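Local structure of chitin elicitor-binding protein (Oryza sativa subsp. japonica, 5JCD) at residues A[14-19]-A[63-68]. The protein binds chitin oligosaccharides from fungal cell walls at the rice cell surface and helps pass the elicitor signal on to defence responses. Residues are numbered along the deposited sequence; the frame is centred on the assembly and turned at random.
Sequences KSAILY and TVKIPF
The Phe68 ring leans over the backbone of the 14-19 strand and overlaps Ser15, whose CB sits over one ring face in a CH-pi contact, 4.3 Å from the centroid. Phe68 CG stands between the backbone N and the carbonyl carbon (chi1 57°). Phe68 CE2 lies 3.6 Å from Ala16 C. Ile17 N lies at the ring edge, near its plane, and Ile17 CG2 touches Phe68 CE2 at 4.0 Å; the two side chains cross at about a right angle. An alanine at Phe68 would probably leave Ser15 CB and Ile17 CG2 without their aromatic partner and open a gap beside the Ala16 main chain. Farther along the same face, Ile66 lies beside both Ile17 and Tyr19, all pointing the same way. Ile66 CD1 reaches Tyr19 CB at 3.6 Å and also touches Tyr19 CD2. On the other face, Leu18 CD1 rests against Thr63 CB at 3.8 Å, and Lys65 NZ ends near Ala16 CB. The strands are antiparallel, and Ser15-Phe68, Ile17-Ile66 and Tyr19-Val64 are hydrogen-bonded pairs with two bonds each. The bond from Ser15 N to Phe68 O is almost straight (178°). In the non-hydrogen-bonded pair Ala16-Pro67, Pro67 CA makes a CA-H...O contact with Ser15 O at 3.2 Å. Proline has no N-H, but at this position none is needed for pairing with the 14-19 strand. Tyr19 OH bonds to Val100 O, and its ring meets Phe34 edge-to-face. Helices 27-34 and 39-45 pack on Val64 and Ile66, while strand 145-150 runs parallel to strand 12-20 on its other side, so the pair lies inside a mixed sheet that links the N-terminal part of this chitin-binding ectodomain to a later LysM region.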
loop_
_atom_site.group_PDB
_atom_site.type_symbol
_atom_site.label_atom_id
_atom_site.label_comp_id
_atom_site.label_asym_id
_atom_site.label_seq_id
_atom_site.Cartn_x
_atom_site.Cartn_y
_atom_site.Cartn_z
ATOM N N LYS A 14 -7.881 1.303 -9.809
ATOM C CA LYS A 14 -7.993 1.494 -8.370
ATOM C C LYS A 14 -7.309 0.359 -7.553
ATOM O O LYS A 14 -7.576 -0.817 -7.777
ATOM C CB LYS A 14 -9.479 1.633 -7.990
ATOM C CG LYS A 14 -9.692 2.306 -6.637
ATOM C CD LYS A 14 -11.158 2.685 -6.393
ATOM C CE LYS A 14 -11.947 1.622 -5.632
ATOM N NZ LYS A 14 -12.681 0.651 -6.505
ATOM N N SER A 15 -6.443 0.720 -6.602
ATOM C CA SER A 15 -5.783 -0.246 -5.712
ATOM C C SER A 15 -5.918 0.220 -4.276
ATOM O O SER A 15 -6.552 1.246 -4.006
ATOM C CB SER A 15 -4.294 -0.353 -6.024
ATOM O OG SER A 15 -4.038 -0.910 -7.289
ATOM N N ALA A 16 -5.306 -0.522 -3.356
ATOM C CA ALA A 16 -5.301 -0.140 -1.943
ATOM C C ALA A 16 -4.103 -0.689 -1.168
ATOM O O ALA A 16 -3.498 -1.675 -1.578
ATOM C CB ALA A 16 -6.615 -0.603 -1.253
ATOM N N ILE A 17 -3.783 -0.055 -0.041
ATOM C CA ILE A 17 -2.962 -0.694 0.986
ATOM C C ILE A 17 -3.820 -0.891 2.218
ATOM O O ILE A 17 -4.685 -0.073 2.514
ATOM C CB ILE A 17 -1.701 0.146 1.393
ATOM C CG1 ILE A 17 -2.122 1.536 1.919
ATOM C CG2 ILE A 17 -0.707 0.250 0.233
ATOM C CD1 ILE A 17 -0.950 2.455 2.446
ATOM N N LEU A 18 -3.577 -1.966 2.956
ATOM C CA LEU A 18 -4.193 -2.079 4.270
ATOM C C LEU A 18 -3.219 -1.392 5.232
ATOM O O LEU A 18 -2.151 -1.924 5.555
ATOM C CB LEU A 18 -4.439 -3.540 4.652
ATOM C CG LEU A 18 -5.132 -3.730 5.997
ATOM C CD1 LEU A 18 -6.567 -3.155 5.963
ATOM C CD2 LEU A 18 -5.127 -5.186 6.466
ATOM N N TYR A 19 -3.560 -0.182 5.652
ATOM C CA TYR A 19 -2.617 0.642 6.414
ATOM C C TYR A 19 -2.723 0.397 7.903
ATOM O O TYR A 19 -3.818 0.422 8.460
ATOM C CB TYR A 19 -2.854 2.129 6.113
ATOM C CG TYR A 19 -1.882 3.077 6.777
ATOM C CD1 TYR A 19 -0.524 3.032 6.469
ATOM C CD2 TYR A 19 -2.322 4.057 7.666
ATOM C CE1 TYR A 19 0.375 3.908 7.037
ATOM C CE2 TYR A 19 -1.422 4.942 8.245
ATOM C CZ TYR A 19 -0.074 4.855 7.922
ATOM O OH TYR A 19 0.843 5.702 8.476
ATOM N N THR A 63 -5.910 -1.128 11.678
ATOM C CA THR A 63 -5.733 -1.049 10.227
ATOM C C THR A 63 -6.835 -0.261 9.531
ATOM O O THR A 63 -7.960 -0.219 9.994
ATOM C CB THR A 63 -5.670 -2.446 9.588
ATOM O OG1 THR A 63 -6.906 -3.124 9.817
ATOM C CG2 THR A 63 -4.515 -3.260 10.190
ATOM N N VAL A 64 -6.477 0.372 8.421
ATOM C CA VAL A 64 -7.413 1.104 7.603
ATOM C C VAL A 64 -7.096 0.833 6.162
ATOM O O VAL A 64 -5.955 0.959 5.731
ATOM C CB VAL A 64 -7.289 2.639 7.794
ATOM C CG1 VAL A 64 -8.336 3.383 6.933
ATOM C CG2 VAL A 64 -7.435 3.012 9.242
ATOM N N LYS A 65 -8.126 0.507 5.400
ATOM C CA LYS A 65 -7.973 0.302 3.985
ATOM C C LYS A 65 -7.864 1.648 3.293
ATOM O O LYS A 65 -8.771 2.457 3.366
ATOM C CB LYS A 65 -9.182 -0.442 3.473
ATOM C CG LYS A 65 -8.960 -1.230 2.192
ATOM C CD LYS A 65 -10.181 -2.127 1.957
ATOM C CE LYS A 65 -9.991 -3.130 0.845
ATOM N NZ LYS A 65 -9.769 -2.494 -0.465
ATOM N N ILE A 66 -6.779 1.874 2.581
ATOM C CA ILE A 66 -6.607 3.147 1.904
ATOM C C ILE A 66 -6.505 2.934 0.398
ATOM O O ILE A 66 -5.559 2.332 -0.068
ATOM C CB ILE A 66 -5.392 3.929 2.459
ATOM C CG1 ILE A 66 -5.581 4.139 3.972
ATOM C CG2 ILE A 66 -5.206 5.253 1.703
ATOM C CD1 ILE A 66 -4.524 4.937 4.634
ATOM N N PRO A 67 -7.532 3.379 -0.349
ATOM C CA PRO A 67 -7.619 3.296 -1.816
ATOM C C PRO A 67 -6.826 4.385 -2.502
ATOM O O PRO A 67 -6.640 5.459 -1.931
ATOM C CB PRO A 67 -9.123 3.476 -2.112
ATOM C CG PRO A 67 -9.748 3.963 -0.869
ATOM C CD PRO A 67 -8.714 4.027 0.241
ATOM N N PHE A 68 -6.314 4.095 -3.689
ATOM C CA PHE A 68 -5.609 5.116 -4.436
ATOM C C PHE A 68 -5.552 4.767 -5.908
ATOM O O PHE A 68 -5.863 3.654 -6.299
ATOM C CB PHE A 68 -4.187 5.322 -3.877
ATOM C CG PHE A 68 -3.344 4.076 -3.863
ATOM C CD1 PHE A 68 -2.573 3.730 -4.964
ATOM C CD2 PHE A 68 -3.321 3.249 -2.742
ATOM C CE1 PHE A 68 -1.807 2.582 -4.946
ATOM C CE2 PHE A 68 -2.566 2.110 -2.724
ATOM C CZ PHE A 68 -1.804 1.766 -3.817
#